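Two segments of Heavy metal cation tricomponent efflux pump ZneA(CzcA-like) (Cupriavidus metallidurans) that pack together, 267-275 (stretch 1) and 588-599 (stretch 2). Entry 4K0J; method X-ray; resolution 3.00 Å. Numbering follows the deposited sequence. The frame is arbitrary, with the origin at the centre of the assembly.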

# COMPACT_ATOMS: atom_id res chain seq x y z
N ARG C 267 34.97 21.60 -10.54
CA ARG C 267 34.63 21.32 -9.15
C ARG C 267 33.21 21.72 -8.76
O ARG C 267 32.77 22.83 -9.02
N HIS C 268 32.52 20.77 -8.13
CA HIS C 268 31.16 20.95 -7.64
C HIS C 268 31.11 22.17 -6.72
O HIS C 268 30.77 23.27 -7.14
N GLY C 269 31.46 21.94 -5.46
CA GLY C 269 31.67 23.02 -4.52
C GLY C 269 32.94 22.75 -3.73
O GLY C 269 33.65 21.79 -4.01
N ILE C 270 33.22 23.61 -2.76
CA ILE C 270 34.33 23.38 -1.85
C ILE C 270 33.79 23.38 -0.43
O ILE C 270 32.86 24.14 -0.10
N LEU C 271 34.34 22.51 0.41
CA LEU C 271 33.96 22.46 1.81
C LEU C 271 35.16 22.85 2.64
O LEU C 271 36.27 22.39 2.38
N GLY C 272 34.95 23.70 3.63
CA GLY C 272 36.04 24.17 4.46
C GLY C 272 35.81 23.94 5.94
O GLY C 272 34.66 23.79 6.38
N MET C 273 36.89 23.89 6.71
CA MET C 273 36.79 23.77 8.16
C MET C 273 37.87 24.59 8.86
O MET C 273 38.49 25.45 8.25
N ASP C 274 38.08 24.32 10.15
CA ASP C 274 39.07 25.02 10.97
C ASP C 274 40.40 25.17 10.24
O ASP C 274 41.21 24.25 10.24
N ARG C 275 40.59 26.33 9.61
CA ARG C 275 41.78 26.62 8.81
C ARG C 275 41.95 25.76 7.55
O ARG C 275 42.69 26.13 6.64
N GLU C 588 33.35 25.46 18.72
CA GLU C 588 34.12 24.22 18.65
C GLU C 588 34.69 24.00 17.24
O GLU C 588 35.90 23.90 17.06
N HIS C 589 33.80 23.93 16.26
CA HIS C 589 34.20 23.80 14.86
C HIS C 589 33.33 24.69 13.97
O HIS C 589 32.19 25.00 14.31
N VAL C 590 33.88 25.10 12.84
CA VAL C 590 33.12 25.85 11.85
C VAL C 590 33.33 25.23 10.47
O VAL C 590 34.46 25.07 10.01
N VAL C 591 32.22 24.89 9.82
CA VAL C 591 32.24 24.21 8.54
C VAL C 591 31.51 25.02 7.49
O VAL C 591 30.38 25.45 7.70
N THR C 592 32.14 25.24 6.34
CA THR C 592 31.48 25.92 5.23
C THR C 592 31.22 24.94 4.10
O THR C 592 32.06 24.09 3.78
N GLN C 593 30.04 25.07 3.49
CA GLN C 593 29.73 24.34 2.28
C GLN C 593 29.46 25.31 1.14
O GLN C 593 28.31 25.61 0.83
N VAL C 594 30.52 25.82 0.53
CA VAL C 594 30.33 26.75 -0.58
C VAL C 594 30.07 25.95 -1.85
O VAL C 594 30.77 24.98 -2.12
N GLY C 595 29.05 26.33 -2.59
CA GLY C 595 28.77 25.68 -3.85
C GLY C 595 27.92 24.43 -3.73
O GLY C 595 27.12 24.29 -2.80
N ARG C 596 28.10 23.52 -4.68
CA ARG C 596 27.26 22.33 -4.80
C ARG C 596 28.02 21.04 -4.47
O ARG C 596 29.24 21.02 -4.41
N ASN C 597 27.27 19.96 -4.28
CA ASN C 597 27.85 18.66 -3.92
C ASN C 597 27.86 17.65 -5.07
O ASN C 597 28.25 17.96 -6.19
N ASP C 598 27.43 16.43 -4.78
CA ASP C 598 27.47 15.37 -5.79
C ASP C 598 26.09 15.02 -6.35
O ASP C 598 25.92 14.91 -7.57
N GLU C 599 25.12 14.87 -5.46
CA GLU C 599 23.77 14.43 -5.82
C GLU C 599 23.03 15.43 -6.71
O GLU C 599 22.75 15.16 -7.88

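The two stretches, 315 residues or more apart in sequence wherever they touch, run antiparallel: the strand axes make an angle of 175° and approach to 4.7 Å, and together the segments bury 692 Å². The pairing sets the side-chain positions, so backbone donors and acceptors come first. Gly272 and Thr592 form the pair with the straightest backbone bonds: Gly272 N donates to Thr592 O at 2.9 Å (160° at the hydrogen), and Thr592 N returns the bond to Gly272 O at 2.9 Å (159°). Ile270 and Val594 repeat the pattern less cleanly. Ile270 N reaches Val594 O at 2.9 Å with an angle of 140°, whereas the return bond from Val594 N to Ile270 O, also 2.9 Å, is weak because its angle falls to 128°. Between these pairs, Leu271 CA lies 3.2 Å from Thr592 O; just past the Gly272-Thr592 pair, Val591 CA lies 3.3 Å from Gly272 O; both are CA-H...O contacts that supplement the amide bonds.

Thr592 and Val594 project on the same face of the sheet as Ile270. Thr592, with chi1 in p, brings OG1 to 3.3 Å from Gly272 N, a second and weak acceptor for that amide at 120°. The absence of a side chain at Gly272 matters here, since an ideal CB would sit 2.9 Å from Thr592 OG1. Ile270 (m, t) meets Val594 loosely, Ile270 CB to Val594 CG1 being 4.3 Å.

Leu271 and Gln593 occupy the other face. Leu271 has chi1 in t and chi2 off-rotamer at 105°; its CD1 packs 3.6 Å from Val591 CG1 and 3.8 Å from Gln593 CG. Gln593 (m, t) contributes its aliphatic part to this contact, while its OE1 is satisfied elsewhere in the structure. Val591 (t) also touches Met273, Val591 CG2 lying 3.5 Å from Met273 CG.

The strongest side-chain polar anchoring lies beyond the strand, at Asp274. Its two carboxylate oxygens take separate donors: Asp274 OD1 accepts from Val590 N at 3.2 Å (167°), and Asp274 OD2 accepts from His589 ND1 at 2.7 Å (147°). OD2 approaches the imidazole at its edge, near the ring plane, as a bond to a ring nitrogen requires. His589 holds chi1 in m. The CA-to-CB bond of Met273 (chi1 off at -142°, chi2 and chi3 t) points sideways, but the end of its side chain comes close to the same ring, with Met273 CE 3.5 Å from His589 ND1 and Met273 SD 5.3 Å from the ring centroid, 49° off the normal, an oblique sulfur-aromatic contact.

At the opposite end, proximity does not amount to bonding. His268 (chi1 m) places ND1 3.0 Å from Asn597 O, and Gly269 N lies 2.6 Å from Arg596 O, but poor angles exclude both as hydrogen bonds. Asp598 OD2 sits over one face of the His268 ring, 4.2 Å from His268 CG, while Asp598 OD1 is satisfied elsewhere. Arg596 (p, t, p) packs its CG 3.8 Å from His268 CB. Gly269 and Gly595 permit a CA-CA distance of 4.0 Å: an ideal CB on Gly595 would come within 2.8 Å of Gly269 CA.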

# COMPACT_ATOMS: atom_id res chain seq x y z
CB ARG C 267 35.65 21.96 -8.20
CG ARG C 267 37.09 21.58 -8.49
CD ARG C 267 37.99 21.93 -7.33
NE ARG C 267 37.70 21.10 -6.16
CZ ARG C 267 38.23 21.31 -4.96
NH1 ARG C 267 39.08 22.31 -4.77
NH2 ARG C 267 37.92 20.51 -3.95
CB HIS C 268 30.72 19.71 -6.86
CG HIS C 268 31.19 18.41 -7.46
ND1 HIS C 268 30.39 17.63 -8.27
CD2 HIS C 268 32.36 17.75 -7.34
CE1 HIS C 268 31.06 16.55 -8.63
NE2 HIS C 268 32.26 16.60 -8.08
CB ILE C 270 35.42 24.46 -2.01
CG1 ILE C 270 35.84 24.56 -3.47
CG2 ILE C 270 36.62 24.14 -1.14
CD1 ILE C 270 36.87 25.64 -3.74
CB LEU C 271 33.52 21.05 2.19
CG LEU C 271 33.33 20.83 3.68
CD1 LEU C 271 31.85 20.79 4.02
CD2 LEU C 271 34.03 19.57 4.13
CB MET C 273 36.86 22.31 8.57
CG MET C 273 35.95 21.98 9.73
SD MET C 273 36.08 20.26 10.24
CE MET C 273 34.89 20.24 11.58
CB ASP C 274 39.31 24.26 12.28
CG ASP C 274 38.07 23.53 12.77
OD1 ASP C 274 36.96 24.11 12.68
OD2 ASP C 274 38.21 22.38 13.22
CB ARG C 275 43.06 26.57 9.67
CG ARG C 275 43.18 27.67 10.71
CD ARG C 275 44.49 27.54 11.48
NE ARG C 275 44.68 28.60 12.46
CZ ARG C 275 45.65 28.61 13.37
NH1 ARG C 275 46.52 27.62 13.42
NH2 ARG C 275 45.75 29.62 14.23
CB GLU C 588 33.25 23.04 19.06
CG GLU C 588 33.99 21.74 19.31
CD GLU C 588 33.11 20.68 19.94
OE1 GLU C 588 32.01 21.03 20.41
OE2 GLU C 588 33.52 19.50 19.97
CB HIS C 589 34.06 22.35 14.39
CG HIS C 589 34.99 21.39 15.07
ND1 HIS C 589 36.29 21.19 14.65
CD2 HIS C 589 34.80 20.57 16.12
CE1 HIS C 589 36.86 20.29 15.43
NE2 HIS C 589 35.98 19.90 16.33
CB VAL C 590 33.54 27.33 11.81
CG1 VAL C 590 32.64 28.10 10.86
CG2 VAL C 590 33.48 27.93 13.20
CB VAL C 591 31.58 22.82 8.64
CG1 VAL C 591 31.24 22.29 7.26
CG2 VAL C 591 32.46 21.84 9.39
CB THR C 592 32.32 27.10 4.68
OG1 THR C 592 33.50 26.60 4.04
CG2 THR C 592 32.72 28.06 5.79
CB GLN C 593 28.49 23.47 2.49
CG GLN C 593 28.54 22.62 3.72
CD GLN C 593 27.23 21.91 3.96
OE1 GLN C 593 27.01 21.31 5.01
NE2 GLN C 593 26.34 21.98 2.97
CB VAL C 594 31.51 27.76 -0.74
CG1 VAL C 594 32.77 27.25 -0.06
CG2 VAL C 594 31.78 28.05 -2.21
CB ARG C 596 26.66 22.23 -6.20
CG ARG C 596 27.70 21.93 -7.28
CD ARG C 596 27.09 21.97 -8.68
NE ARG C 596 26.62 23.30 -9.03
CZ ARG C 596 26.06 23.61 -10.20
NH1 ARG C 596 25.91 22.67 -11.13
NH2 ARG C 596 25.65 24.85 -10.44
CB ASN C 597 27.11 18.08 -2.71
CG ASN C 597 25.69 18.58 -2.60
OD1 ASN C 597 25.39 19.72 -2.97
ND2 ASN C 597 24.80 17.74 -2.08
CB ASP C 598 28.13 14.11 -5.21
CG ASP C 598 29.62 14.31 -4.91
OD1 ASP C 598 30.37 13.32 -4.95
OD2 ASP C 598 30.02 15.47 -4.65
CB GLU C 599 22.94 14.14 -4.57
CG GLU C 599 23.48 13.00 -3.71
CD GLU C 599 24.63 13.43 -2.83
OE1 GLU C 599 24.81 14.66 -2.64
OE2 GLU C 599 25.36 12.55 -2.33